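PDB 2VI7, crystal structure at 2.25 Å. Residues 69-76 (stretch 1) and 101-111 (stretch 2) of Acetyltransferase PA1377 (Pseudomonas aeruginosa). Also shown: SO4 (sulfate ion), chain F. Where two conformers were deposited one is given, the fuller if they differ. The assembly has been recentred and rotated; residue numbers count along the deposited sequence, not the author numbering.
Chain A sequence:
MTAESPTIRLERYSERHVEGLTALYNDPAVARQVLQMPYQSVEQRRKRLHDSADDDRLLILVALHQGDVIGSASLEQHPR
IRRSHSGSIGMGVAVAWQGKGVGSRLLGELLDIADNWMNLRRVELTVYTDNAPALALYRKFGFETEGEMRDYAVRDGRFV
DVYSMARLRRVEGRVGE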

ATOM      1  N   VAL A  69      18.560  -1.987  21.186  1.00 47.63           N
ATOM      2  CA  VAL A  69      17.655  -1.405  20.197  1.00 43.68           C
ATOM      3  C   VAL A  69      16.448  -0.815  20.918  1.00 42.39           C
ATOM      4  O   VAL A  69      15.598  -1.556  21.413  1.00 43.80           O
ATOM      5  N   ILE A  70      16.374   0.512  20.974  1.00 39.85           N
ATOM      6  CA  ILE A  70      15.276   1.191  21.651  1.00 37.19           C
ATOM      7  C   ILE A  70      14.296   1.830  20.678  1.00 36.34           C
ATOM      8  O   ILE A  70      13.332   2.488  21.092  1.00 37.15           O
ATOM      9  N   GLY A  71      14.541   1.644  19.386  1.00 34.22           N
ATOM     10  CA  GLY A  71      13.658   2.229  18.398  1.00 32.44           C
ATOM     11  C   GLY A  71      13.995   1.854  16.974  1.00 31.49           C
ATOM     12  O   GLY A  71      15.099   1.412  16.676  1.00 31.06           O
ATOM     13  N   SER A  72      13.038   2.044  16.080  1.00 30.97           N
ATOM     14  CA  SER A  72      13.257   1.705  14.690  1.00 30.60           C
ATOM     15  C   SER A  72      12.266   2.410  13.777  1.00 30.41           C
ATOM     16  O   SER A  72      11.193   2.826  14.215  1.00 30.85           O
ATOM     17  N   ALA A  73      12.640   2.549  12.508  1.00 30.38           N
ATOM     18  CA  ALA A  73      11.799   3.194  11.498  1.00 28.94           C
ATOM     19  C   ALA A  73      12.382   2.879  10.125  1.00 27.78           C
ATOM     20  O   ALA A  73      13.581   2.668   9.992  1.00 27.48           O
ATOM     21  N   SER A  74      11.531   2.841   9.109  1.00 27.11           N
ATOM     22  CA  SER A  74      11.989   2.528   7.769  1.00 28.06           C
ATOM     23  C   SER A  74      11.377   3.427   6.702  1.00 28.07           C
ATOM     24  O   SER A  74      10.233   3.869   6.822  1.00 28.12           O
ATOM     25  N   LEU A  75      12.165   3.687   5.664  1.00 27.84           N
ATOM     26  CA  LEU A  75      11.753   4.506   4.527  1.00 26.55           C
ATOM     27  C   LEU A  75      11.924   3.647   3.284  1.00 27.19           C
ATOM     28  O   LEU A  75      12.984   3.064   3.074  1.00 27.33           O
ATOM     29  N   GLU A  76      10.877   3.554   2.474  1.00 28.38           N
ATOM     30  CA  GLU A  76      10.936   2.769   1.249  1.00 29.74           C
ATOM     31  C   GLU A  76      10.377   3.507   0.032  1.00 28.99           C
ATOM     32  O   GLU A  76       9.189   3.835  -0.037  1.00 29.22           O
ATOM     33  N   GLY A 101      12.678  11.489  22.922  1.00 43.29           N
ATOM     34  CA  GLY A 101      13.312  11.948  21.693  1.00 40.00           C
ATOM     35  C   GLY A 101      13.832  10.918  20.703  1.00 37.85           C
ATOM     36  O   GLY A 101      14.598  11.249  19.793  1.00 37.14           O
ATOM     37  N   VAL A 102      13.423   9.669  20.862  1.00 36.26           N
ATOM     38  CA  VAL A 102      13.869   8.628  19.952  1.00 35.04           C
ATOM     39  C   VAL A 102      13.138   8.744  18.618  1.00 34.71           C
ATOM     40  O   VAL A 102      13.737   8.563  17.562  1.00 35.28           O
ATOM     41  N   GLY A 103      11.848   9.064  18.673  1.00 33.69           N
ATOM     42  CA  GLY A 103      11.060   9.202  17.461  1.00 32.41           C
ATOM     43  C   GLY A 103      11.543  10.305  16.536  1.00 32.26           C
ATOM     44  O   GLY A 103      11.739  10.072  15.343  1.00 31.58           O
ATOM     45  N   SER A 104      11.735  11.503  17.081  0.50 31.85           N
ATOM     46  CA  SER A 104      12.191  12.637  16.286  0.50 32.32           C
ATOM     47  C   SER A 104      13.563  12.372  15.679  0.50 31.90           C
ATOM     48  O   SER A 104      13.838  12.781  14.553  0.50 32.23           O
ATOM     49  N   ARG A 105      14.419  11.693  16.436  1.00 31.51           N
ATOM     50  CA  ARG A 105      15.764  11.360  15.985  1.00 30.94           C
ATOM     51  C   ARG A 105      15.684  10.504  14.724  1.00 29.57           C
ATOM     52  O   ARG A 105      16.280  10.821  13.690  1.00 27.78           O
ATOM     53  N   LEU A 106      14.934   9.412  14.832  1.00 28.84           N
ATOM     54  CA  LEU A 106      14.743   8.478  13.733  1.00 27.86           C
ATOM     55  C   LEU A 106      14.077   9.126  12.519  1.00 27.40           C
ATOM     56  O   LEU A 106      14.576   9.002  11.399  1.00 28.05           O
ATOM     57  N   LEU A 107      12.960   9.816  12.748  1.00 25.69           N
ATOM     58  CA  LEU A 107      12.205  10.442  11.667  1.00 25.43           C
ATOM     59  C   LEU A 107      12.974  11.553  10.965  1.00 26.04           C
ATOM     60  O   LEU A 107      13.019  11.603   9.738  1.00 27.01           O
ATOM     61  N   GLY A 108      13.579  12.439  11.745  1.00 26.47           N
ATOM     62  CA  GLY A 108      14.338  13.524  11.167  1.00 27.29           C
ATOM     63  C   GLY A 108      15.402  12.995  10.227  1.00 29.50           C
ATOM     64  O   GLY A 108      15.652  13.565   9.168  1.00 31.02           O
ATOM     65  N   GLU A 109      16.013  11.878  10.604  1.00 30.17           N
ATOM     66  CA  GLU A 109      17.068  11.275   9.805  1.00 30.29           C
ATOM     67  C   GLU A 109      16.554  10.584   8.544  1.00 29.20           C
ATOM     68  O   GLU A 109      17.228  10.606   7.519  1.00 29.40           O
ATOM     69  N   LEU A 110      15.381   9.957   8.611  1.00 27.93           N
ATOM     70  CA  LEU A 110      14.815   9.305   7.430  1.00 25.85           C
ATOM     71  C   LEU A 110      14.423  10.375   6.416  1.00 25.42           C
ATOM     72  O   LEU A 110      14.532  10.166   5.206  1.00 25.56           O
ATOM     73  N   LEU A 111      13.963  11.518   6.921  1.00 24.07           N
ATOM     74  CA  LEU A 111      13.542  12.629   6.080  1.00 24.37           C
ATOM     75  C   LEU A 111      14.735  13.325   5.437  1.00 26.53           C
ATOM     76  O   LEU A 111      14.601  13.926   4.373  1.00 26.59           O
TER

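The contact between strand 69-76 and helix 102-111 is an apolar side-chain packing of a helix against a β-strand, with no hydrogen bond crossing between them and 387 Å² of surface buried in total. The two elements run in nearly the same direction, at 25° to one another with axes 8.4 Å apart at closest approach, so that successive inward positions of the strand meet successive turns of the helix: G71 faces V102, A73 faces L106 and L75 faces L110.

On the helix, V102, L106 and L110 point toward the strand, spaced four residues apart as expected for one face of a helix. On the strand, alternation turns A73 and L75 inward and S72 and S74 away. G71 occupies an inward position without a side chain, and the space is needed: an ideal CB there would lie 2.6 Å from V102 CG1 and 3.3 Å from L106 CD1. V102, with chi1 t, instead brings CG1 to 4.1 Å from G71 CA, while its CG2 lies 3.8 Å from CD1 of I70. The I70 side chain leaves the backbone sideways, but its p, t rotamer carries the end closer to the helix.

L106 adopts the m, t rotamer and lays CD1 against the strand backbone, 3.7 Å from G71 C and 3.3 Å from S72 N. L106 CB is 4.2 Å from A73 CB. The small alanine side chain also receives L110, whose CD1 comes within 3.6 Å of A73 CB and 3.9 Å of S74 N. L110, likewise m, t, has the largest area covered by the opposing stretch. The other methyl of L110, CD2, reaches L75 CB at 4.0 Å. L75 is t, p, and its own CD2 approaches the backbone L110 O at 3.4 Å, a van der Waals approach of a methyl to a carbonyl.

The polar side chains lie outside this apolar seam. S72 OG is hydrogen-bonded elsewhere in the structure, and R105 and E109 do not reach the strand. A sulfate ion, probably from the crystallisation liquor, sits at the start of the helix, where backbone NH groups are free of intrahelical partners. G101 N donates to SO4 O3 and G103 N to SO4 O1, both at 2.8 Å; S104 N and S104 OG both donate to SO4 O4, at 3.1 and 3.0 Å. The bare backbone of G103 leaves room for the ion, since an ideal CB would lie 2.8 Å from SO4 O1.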

ATOM      1  CB  VAL A  69      17.161  -2.461  19.187  1.00 42.40           C
ATOM      2  CG1 VAL A  69      16.044  -1.883  18.331  1.00 40.89           C
ATOM      3  CG2 VAL A  69      18.314  -2.917  18.301  1.00 40.66           C
ATOM      4  CB  ILE A  70      15.799   2.294  22.590  1.00 37.18           C
ATOM      5  CG1 ILE A  70      16.596   3.322  21.783  1.00 35.53           C
ATOM      6  CG2 ILE A  70      16.662   1.682  23.680  1.00 37.06           C
ATOM      7  CD1 ILE A  70      17.085   4.508  22.590  1.00 35.07           C
ATOM      8  CB  SER A  72      13.140   0.199  14.517  1.00 30.36           C
ATOM      9  OG  SER A  72      13.404  -0.160  13.183  1.00 33.84           O
ATOM     10  CB  ALA A  73      11.757   4.706  11.724  1.00 27.87           C
ATOM     11  CB  SER A  74      11.663   1.074   7.438  1.00 29.56           C
ATOM     12  OG  SER A  74      10.258   0.882   7.404  1.00 33.34           O
ATOM     13  CB  LEU A  75      12.638   5.752   4.406  1.00 25.62           C
ATOM     14  CG  LEU A  75      12.456   6.603   3.136  1.00 24.89           C
ATOM     15  CD1 LEU A  75      11.024   7.140   3.062  1.00 24.01           C
ATOM     16  CD2 LEU A  75      13.452   7.748   3.133  1.00 22.30           C
ATOM     17  CB  GLU A  76      10.206   1.431   1.431  1.00 32.09           C
ATOM     18  CG  GLU A  76      10.021   0.669   0.128  1.00 37.60           C
ATOM     19  CD  GLU A  76       9.415  -0.701   0.326  1.00 41.68           C
ATOM     20  OE1 GLU A  76       8.706  -0.894   1.334  1.00 44.02           O
ATOM     21  OE2 GLU A  76       9.633  -1.582  -0.535  1.00 44.23           O
ATOM     22  CB  VAL A 102      13.633   7.237  20.562  1.00 35.27           C
ATOM     23  CG1 VAL A 102      14.011   6.151  19.568  1.00 33.95           C
ATOM     24  CG2 VAL A 102      14.450   7.104  21.835  1.00 36.18           C
ATOM     25  CB  SER A 104      12.254  13.899  17.146  0.50 32.15           C
ATOM     26  OG  SER A 104      13.245  13.775  18.148  0.50 33.80           O
ATOM     27  CB  ARG A 105      16.479  10.591  17.092  1.00 33.43           C
ATOM     28  CG  ARG A 105      17.975  10.432  16.916  1.00 38.75           C
ATOM     29  CD  ARG A 105      18.741  11.635  17.446  1.00 42.28           C
ATOM     30  NE  ARG A 105      20.180  11.371  17.509  1.00 46.88           N
ATOM     31  CZ  ARG A 105      20.970  11.237  16.445  1.00 49.08           C
ATOM     32  NH1 ARG A 105      22.267  10.993  16.608  1.00 50.82           N
ATOM     33  NH2 ARG A 105      20.472  11.355  15.219  1.00 50.60           N
ATOM     34  CB  LEU A 106      13.889   7.283  14.196  1.00 26.94           C
ATOM     35  CG  LEU A 106      14.530   6.160  15.023  1.00 25.79           C
ATOM     36  CD1 LEU A 106      13.439   5.304  15.652  1.00 25.92           C
ATOM     37  CD2 LEU A 106      15.438   5.315  14.142  1.00 25.45           C
ATOM     38  CB  LEU A 107      10.859  10.975  12.190  1.00 22.46           C
ATOM     39  CG  LEU A 107       9.892  11.535  11.136  1.00 21.39           C
ATOM     40  CD1 LEU A 107       9.663  10.492  10.043  1.00 19.64           C
ATOM     41  CD2 LEU A 107       8.577  11.951  11.781  1.00 20.11           C
ATOM     42  CB  GLU A 109      17.862  10.283  10.655  1.00 33.67           C
ATOM     43  CG  GLU A 109      19.174   9.836  10.029  1.00 39.01           C
ATOM     44  CD  GLU A 109      20.320  10.788  10.338  1.00 42.21           C
ATOM     45  OE1 GLU A 109      20.053  11.880  10.892  1.00 42.66           O
ATOM     46  OE2 GLU A 109      21.476  10.434  10.025  1.00 44.06           O
ATOM     47  CB  LEU A 110      13.568   8.492   7.786  1.00 26.77           C
ATOM     48  CG  LEU A 110      13.668   7.202   8.598  1.00 26.78           C
ATOM     49  CD1 LEU A 110      12.288   6.607   8.734  1.00 27.35           C
ATOM     50  CD2 LEU A 110      14.578   6.213   7.907  1.00 28.16           C
ATOM     51  CB  LEU A 111      12.723  13.624   6.902  1.00 22.30           C
ATOM     52  CG  LEU A 111      11.398  13.057   7.405  1.00 20.28           C
ATOM     53  CD1 LEU A 111      10.634  14.105   8.193  1.00 19.16           C
ATOM     54  CD2 LEU A 111      10.590  12.572   6.216  1.00 20.57           C
TER
HETATM   55  S   SO4 F1173      10.007  11.939  20.639  1.00 60.12           S
HETATM   56  O1  SO4 F1173      10.101  10.473  20.410  1.00 60.62           O
HETATM   57  O2  SO4 F1173       8.683  12.432  20.187  1.00 60.12           O
HETATM   58  O3  SO4 F1173      10.133  12.232  22.086  1.00 60.98           O
HETATM   59  O4  SO4 F1173      11.099  12.622  19.898  1.00 59.83           O